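Local coordinates for hypothetical conserved protein, GK1056 (Geobacillus kaustophilus, PDB 2QYH), which is of unknown function but belongs to the haloacid dehalogenase-like hydrolases and may be a phosphatase that binds magnesium, at residues Ile59-Ser64 and Val70-Asn75; Gln68-Val71 and Val76-Lys79. One frame throughout, in Å; residues are numbered along the deposited sequence.

Contact 1 of 2, residues Ile59-Ser64 and Val70-Asn75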
loop_
_atom_site.group_PDB
_atom_site.type_symbol
_atom_site.label_atom_id
_atom_site.label_comp_id
_atom_site.label_asym_id
_atom_site.label_seq_id
_atom_site.Cartn_x
_atom_site.Cartn_y
_atom_site.Cartn_z
ATOM N N ILE D 59 -11.887 -2.942 -0.997
ATOM C CA ILE D 59 -12.067 -4.285 -1.521
ATOM C C ILE D 59 -11.443 -5.269 -0.538
ATOM O O ILE D 59 -10.234 -5.253 -0.324
ATOM C CB ILE D 59 -11.387 -4.420 -2.902
ATOM C CG1 ILE D 59 -12.125 -3.545 -3.924
ATOM C CG2 ILE D 59 -11.345 -5.875 -3.332
ATOM C CD1 ILE D 59 -11.470 -3.482 -5.303
ATOM N N ASP D 60 -12.257 -6.120 0.071
ATOM C CA ASP D 60 -11.718 -7.076 1.026
ATOM C C ASP D 60 -11.956 -8.532 0.607
ATOM O O ASP D 60 -11.966 -9.439 1.436
ATOM C CB ASP D 60 -12.295 -6.807 2.419
ATOM C CG ASP D 60 -13.788 -7.043 2.487
ATOM O OD1 ASP D 60 -14.421 -7.216 1.414
ATOM O OD2 ASP D 60 -14.332 -7.053 3.616
ATOM N N SER D 61 -12.157 -8.741 -0.691
ATOM C CA SER D 61 -12.345 -10.078 -1.248
ATOM C C SER D 61 -11.352 -10.178 -2.386
ATOM O O SER D 61 -11.184 -9.225 -3.140
ATOM C CB SER D 61 -13.753 -10.259 -1.789
ATOM O OG SER D 61 -14.691 -10.170 -0.745
ATOM N N PHE D 62 -10.692 -11.322 -2.519
ATOM C CA PHE D 62 -9.719 -11.466 -3.584
ATOM C C PHE D 62 -9.150 -12.863 -3.753
ATOM O O PHE D 62 -9.279 -13.724 -2.885
ATOM C CB PHE D 62 -8.558 -10.494 -3.355
ATOM C CG PHE D 62 -7.902 -10.622 -1.991
ATOM C CD1 PHE D 62 -8.286 -9.794 -0.934
ATOM C CD2 PHE D 62 -6.904 -11.570 -1.765
ATOM C CE1 PHE D 62 -7.684 -9.905 0.327
ATOM C CE2 PHE D 62 -6.294 -11.690 -0.503
ATOM C CZ PHE D 62 -6.687 -10.853 0.544
ATOM N N VAL D 63 -8.528 -13.059 -4.908
ATOM C CA VAL D 63 -7.854 -14.290 -5.261
ATOM C C VAL D 63 -6.414 -13.820 -5.417
ATOM O O VAL D 63 -6.098 -13.084 -6.356
ATOM C CB VAL D 63 -8.320 -14.848 -6.624
ATOM C CG1 VAL D 63 -7.409 -16.006 -7.047
ATOM C CG2 VAL D 63 -9.755 -15.325 -6.543
ATOM N N SER D 64 -5.549 -14.211 -4.487
ATOM C CA SER D 64 -4.144 -13.819 -4.555
ATOM C C SER D 64 -3.263 -15.051 -4.760
ATOM O O SER D 64 -3.753 -16.176 -4.761
ATOM C CB SER D 64 -3.736 -13.096 -3.274
ATOM O OG SER D 64 -3.771 -13.966 -2.157
ATOM N N VAL D 70 -7.295 -17.409 -1.203
ATOM C CA VAL D 70 -8.508 -16.696 -1.574
ATOM C C VAL D 70 -9.286 -16.202 -0.366
ATOM O O VAL D 70 -9.637 -16.982 0.516
ATOM C CB VAL D 70 -9.413 -17.615 -2.407
ATOM C CG1 VAL D 70 -10.623 -16.840 -2.930
ATOM C CG2 VAL D 70 -8.605 -18.230 -3.544
ATOM N N VAL D 71 -9.576 -14.907 -0.342
ATOM C CA VAL D 71 -10.296 -14.306 0.774
ATOM C C VAL D 71 -11.643 -13.715 0.358
ATOM O O VAL D 71 -11.755 -13.089 -0.693
ATOM C CB VAL D 71 -9.449 -13.169 1.417
ATOM C CG1 VAL D 71 -10.208 -12.548 2.580
ATOM C CG2 VAL D 71 -8.103 -13.704 1.867
ATOM N N PHE D 72 -12.663 -13.908 1.188
ATOM C CA PHE D 72 -13.990 -13.353 0.908
ATOM C C PHE D 72 -14.470 -12.490 2.079
ATOM O O PHE D 72 -14.589 -12.969 3.203
ATOM C CB PHE D 72 -15.011 -14.465 0.654
ATOM C CG PHE D 72 -16.405 -13.958 0.470
ATOM C CD1 PHE D 72 -16.732 -13.174 -0.631
ATOM C CD2 PHE D 72 -17.380 -14.218 1.422
ATOM C CE1 PHE D 72 -18.017 -12.653 -0.779
ATOM C CE2 PHE D 72 -18.667 -13.699 1.282
ATOM C CZ PHE D 72 -18.987 -12.915 0.180
ATOM N N GLU D 73 -14.750 -11.219 1.810
ATOM C CA GLU D 73 -15.195 -10.286 2.845
ATOM C C GLU D 73 -14.328 -10.368 4.104
ATOM O O GLU D 73 -14.847 -10.465 5.213
ATOM C CB GLU D 73 -16.653 -10.547 3.235
ATOM C CG GLU D 73 -17.649 -10.454 2.097
ATOM C CD GLU D 73 -19.094 -10.384 2.583
ATOM O OE1 GLU D 73 -19.448 -11.122 3.530
ATOM O OE2 GLU D 73 -19.877 -9.596 2.009
ATOM N N GLY D 74 -13.010 -10.348 3.929
ATOM C CA GLY D 74 -12.119 -10.399 5.071
ATOM C C GLY D 74 -11.738 -11.759 5.629
ATOM O O GLY D 74 -10.829 -11.837 6.445
ATOM N N ASN D 75 -12.398 -12.834 5.207
ATOM C CA ASN D 75 -12.070 -14.156 5.735
ATOM C C ASN D 75 -11.562 -15.125 4.681
ATOM O O ASN D 75 -12.078 -15.167 3.567
ATOM C CB ASN D 75 -13.289 -14.752 6.434
ATOM C CG ASN D 75 -13.833 -13.842 7.517
ATOM O OD1 ASN D 75 -13.107 -13.441 8.427
ATOM N ND2 ASN D 75 -15.114 -13.510 7.423
#
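F62 and V71 form a hydrogen-bonded pair in the antiparallel β hairpin of strands 62-64 and 69-72, part of the mixed sheet of this HAD-family protein. F62 N donates to V71 O over 2.8 Å, and V71 N returns a bond to F62 O at the same length. Their side chains stand on one face of the sheet, pointing the same way. With CG of F62 lodged between its backbone N and carbonyl carbon (chi1 55°), the ring is turned over its neighbour: V71 CB lies 3.9 Å from the ring centroid, a CH-pi contact over the face, and V71 CG2 sits at the CZ end. A leucine in place of F62 would probably lose this flat cover and the edge-to-face meeting with F50, leaving a gap over V71. On the opposite face V63 CG2 meets V70 CG1 at 4.0 Å, a β-branched pair suited to extended strands. Toward the turn, S61 OG takes a nearly straight bond (172°) from E73 N, 2.8 Å away, while D60 O accepts from G74 N at 2.9 Å. E73 and G74 are the central residues of a type I' turn; at G74 a β-carbon would press against the carbonyl O of E73, hence glycine. Backbone pairing and apolar cover thus hold the strands, whereas a serine hydroxyl and a main-chain carbonyl tie down the N-H groups of E73 and G74.

Contact 2 of 2, residues Gln68-Val71 and Val76-Lys79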
loop_
_atom_site.group_PDB
_atom_site.type_symbol
_atom_site.label_atom_id
_atom_site.label_comp_id
_atom_site.label_asym_id
_atom_site.label_seq_id
_atom_site.Cartn_x
_atom_site.Cartn_y
_atom_site.Cartn_z
ATOM N N GLN D 68 -3.727 -19.589 -4.867
ATOM C CA GLN D 68 -3.410 -20.331 -3.649
ATOM C C GLN D 68 -3.877 -19.746 -2.321
ATOM O O GLN D 68 -3.754 -20.402 -1.289
ATOM C CB GLN D 68 -1.910 -20.610 -3.593
ATOM C CG GLN D 68 -1.526 -21.844 -4.391
ATOM C CD GLN D 68 -2.089 -21.816 -5.794
ATOM O OE1 GLN D 68 -1.584 -21.110 -6.661
ATOM N NE2 GLN D 68 -3.150 -22.573 -6.019
ATOM N N TYR D 69 -4.413 -18.530 -2.348
ATOM C CA TYR D 69 -4.910 -17.867 -1.144
ATOM C C TYR D 69 -6.086 -16.981 -1.557
ATOM O O TYR D 69 -5.898 -15.941 -2.186
ATOM C CB TYR D 69 -3.809 -17.015 -0.515
ATOM C CG TYR D 69 -4.139 -16.503 0.864
ATOM C CD1 TYR D 69 -4.184 -17.366 1.961
ATOM C CD2 TYR D 69 -4.404 -15.158 1.076
ATOM C CE1 TYR D 69 -4.487 -16.892 3.243
ATOM C CE2 TYR D 69 -4.709 -14.672 2.343
ATOM C CZ TYR D 69 -4.750 -15.540 3.423
ATOM O OH TYR D 69 -5.057 -15.041 4.671
ATOM N N VAL D 70 -7.295 -17.409 -1.203
ATOM C CA VAL D 70 -8.508 -16.696 -1.574
ATOM C C VAL D 70 -9.286 -16.202 -0.366
ATOM O O VAL D 70 -9.637 -16.982 0.516
ATOM C CB VAL D 70 -9.413 -17.615 -2.407
ATOM C CG1 VAL D 70 -10.623 -16.840 -2.930
ATOM C CG2 VAL D 70 -8.605 -18.230 -3.544
ATOM N N VAL D 71 -9.576 -14.907 -0.342
ATOM C CA VAL D 71 -10.296 -14.306 0.774
ATOM C C VAL D 71 -11.643 -13.715 0.358
ATOM O O VAL D 71 -11.755 -13.089 -0.693
ATOM C CB VAL D 71 -9.449 -13.169 1.417
ATOM C CG1 VAL D 71 -10.208 -12.548 2.580
ATOM C CG2 VAL D 71 -8.103 -13.704 1.867
ATOM N N VAL D 76 -10.551 -15.909 5.045
ATOM C CA VAL D 76 -9.969 -16.873 4.133
ATOM C C VAL D 76 -11.048 -17.842 3.698
ATOM O O VAL D 76 -11.756 -18.405 4.524
ATOM C CB VAL D 76 -8.813 -17.638 4.796
ATOM C CG1 VAL D 76 -8.256 -18.677 3.833
ATOM C CG2 VAL D 76 -7.717 -16.662 5.199
ATOM N N LEU D 77 -11.165 -18.032 2.390
ATOM C CA LEU D 77 -12.177 -18.905 1.818
ATOM C C LEU D 77 -11.562 -20.201 1.334
ATOM O O LEU D 77 -12.197 -21.252 1.354
ATOM C CB LEU D 77 -12.856 -18.202 0.641
ATOM C CG LEU D 77 -14.139 -18.868 0.162
ATOM C CD1 LEU D 77 -15.301 -18.152 0.770
ATOM C CD2 LEU D 77 -14.233 -18.816 -1.348
ATOM N N TYR D 78 -10.317 -20.113 0.889
ATOM C CA TYR D 78 -9.602 -21.269 0.384
ATOM C C TYR D 78 -8.110 -20.998 0.416
ATOM O O TYR D 78 -7.670 -19.891 0.112
ATOM C CB TYR D 78 -10.048 -21.566 -1.052
ATOM C CG TYR D 78 -9.197 -22.587 -1.765
ATOM C CD1 TYR D 78 -8.081 -22.205 -2.505
ATOM C CD2 TYR D 78 -9.469 -23.947 -1.640
ATOM C CE1 TYR D 78 -7.257 -23.157 -3.096
ATOM C CE2 TYR D 78 -8.652 -24.904 -2.223
ATOM C CZ TYR D 78 -7.550 -24.510 -2.945
ATOM O OH TYR D 78 -6.729 -25.479 -3.491
ATOM N N LYS D 79 -7.329 -21.994 0.807
ATOM C CA LYS D 79 -5.888 -21.822 0.831
ATOM C C LYS D 79 -5.156 -23.125 0.578
ATOM O O LYS D 79 -5.437 -24.148 1.193
ATOM C CB LYS D 79 -5.426 -21.180 2.143
ATOM C CG LYS D 79 -5.962 -21.794 3.407
ATOM C CD LYS D 79 -5.460 -21.019 4.614
ATOM C CE LYS D 79 -6.091 -21.522 5.907
ATOM N NZ LYS D 79 -5.806 -22.968 6.118
#
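V70 O is gripped by two successive backbone N-H groups: L77 N lies 2.6 Å from it, in the carbonyl plane, and Y78 N approaches at 3.2 Å, somewhat tilted from that plane. The return bond, from V70 N to Y78 O at 2.8 Å, is nearly straight (171°). Because L77 and Y78 both face the single residue V70, this is a classic β bulge, set in the hairpin of strands 69-72 and 75-79, and the near-helical backbone of L77 (psi -32°) makes room for the extra residue. The register changes accordingly: Y69 and V71 stand in non-hydrogen-bonded pairs with K79 and V76. On the face these four share, the Y69 side chain runs across V76 at about a right angle, its CZ 3.6 Å from V76 CG2, and its CD1 flanks K79 CB at 4.0 Å. CG of Y69 is anti to the backbone N (chi1 -169°), which carries the ring over to V76. Lysine suits its exposed place, since its aliphatic root packs here while the charged end leads away. On the other face V70 CG2 comes to the edge of the Y78 ring, 4.1 Å from CD1; the Y78 hydroxyl is hydrogen-bonded to Q80 OE1. L77, whose CB points toward the neighbouring strand, has an apolar chain that reaches M191 and K194 of helix 184-195.

Contacts 1 and 2 lie about 7 Å apart between centres and share V70 and V71, because strand 69-72 is the middle of three consecutive antiparallel strands. Along the chain come 62-64, then 69-72, then 75-79, and the turn at the end of 70-75 leads directly into 76-79. F72 CB packs on L77 CD1, joining the two contacts. These strands form one flank of the eight-stranded mixed sheet: 62-64 runs parallel to its inner neighbour 38-42, and 75-79 is the outermost strand on this side within the chain. The two hairpins thus extend the parallel core of the HAD-type domain with an antiparallel margin. Helix 184-195 covers the face bearing V63, V70 and Y78.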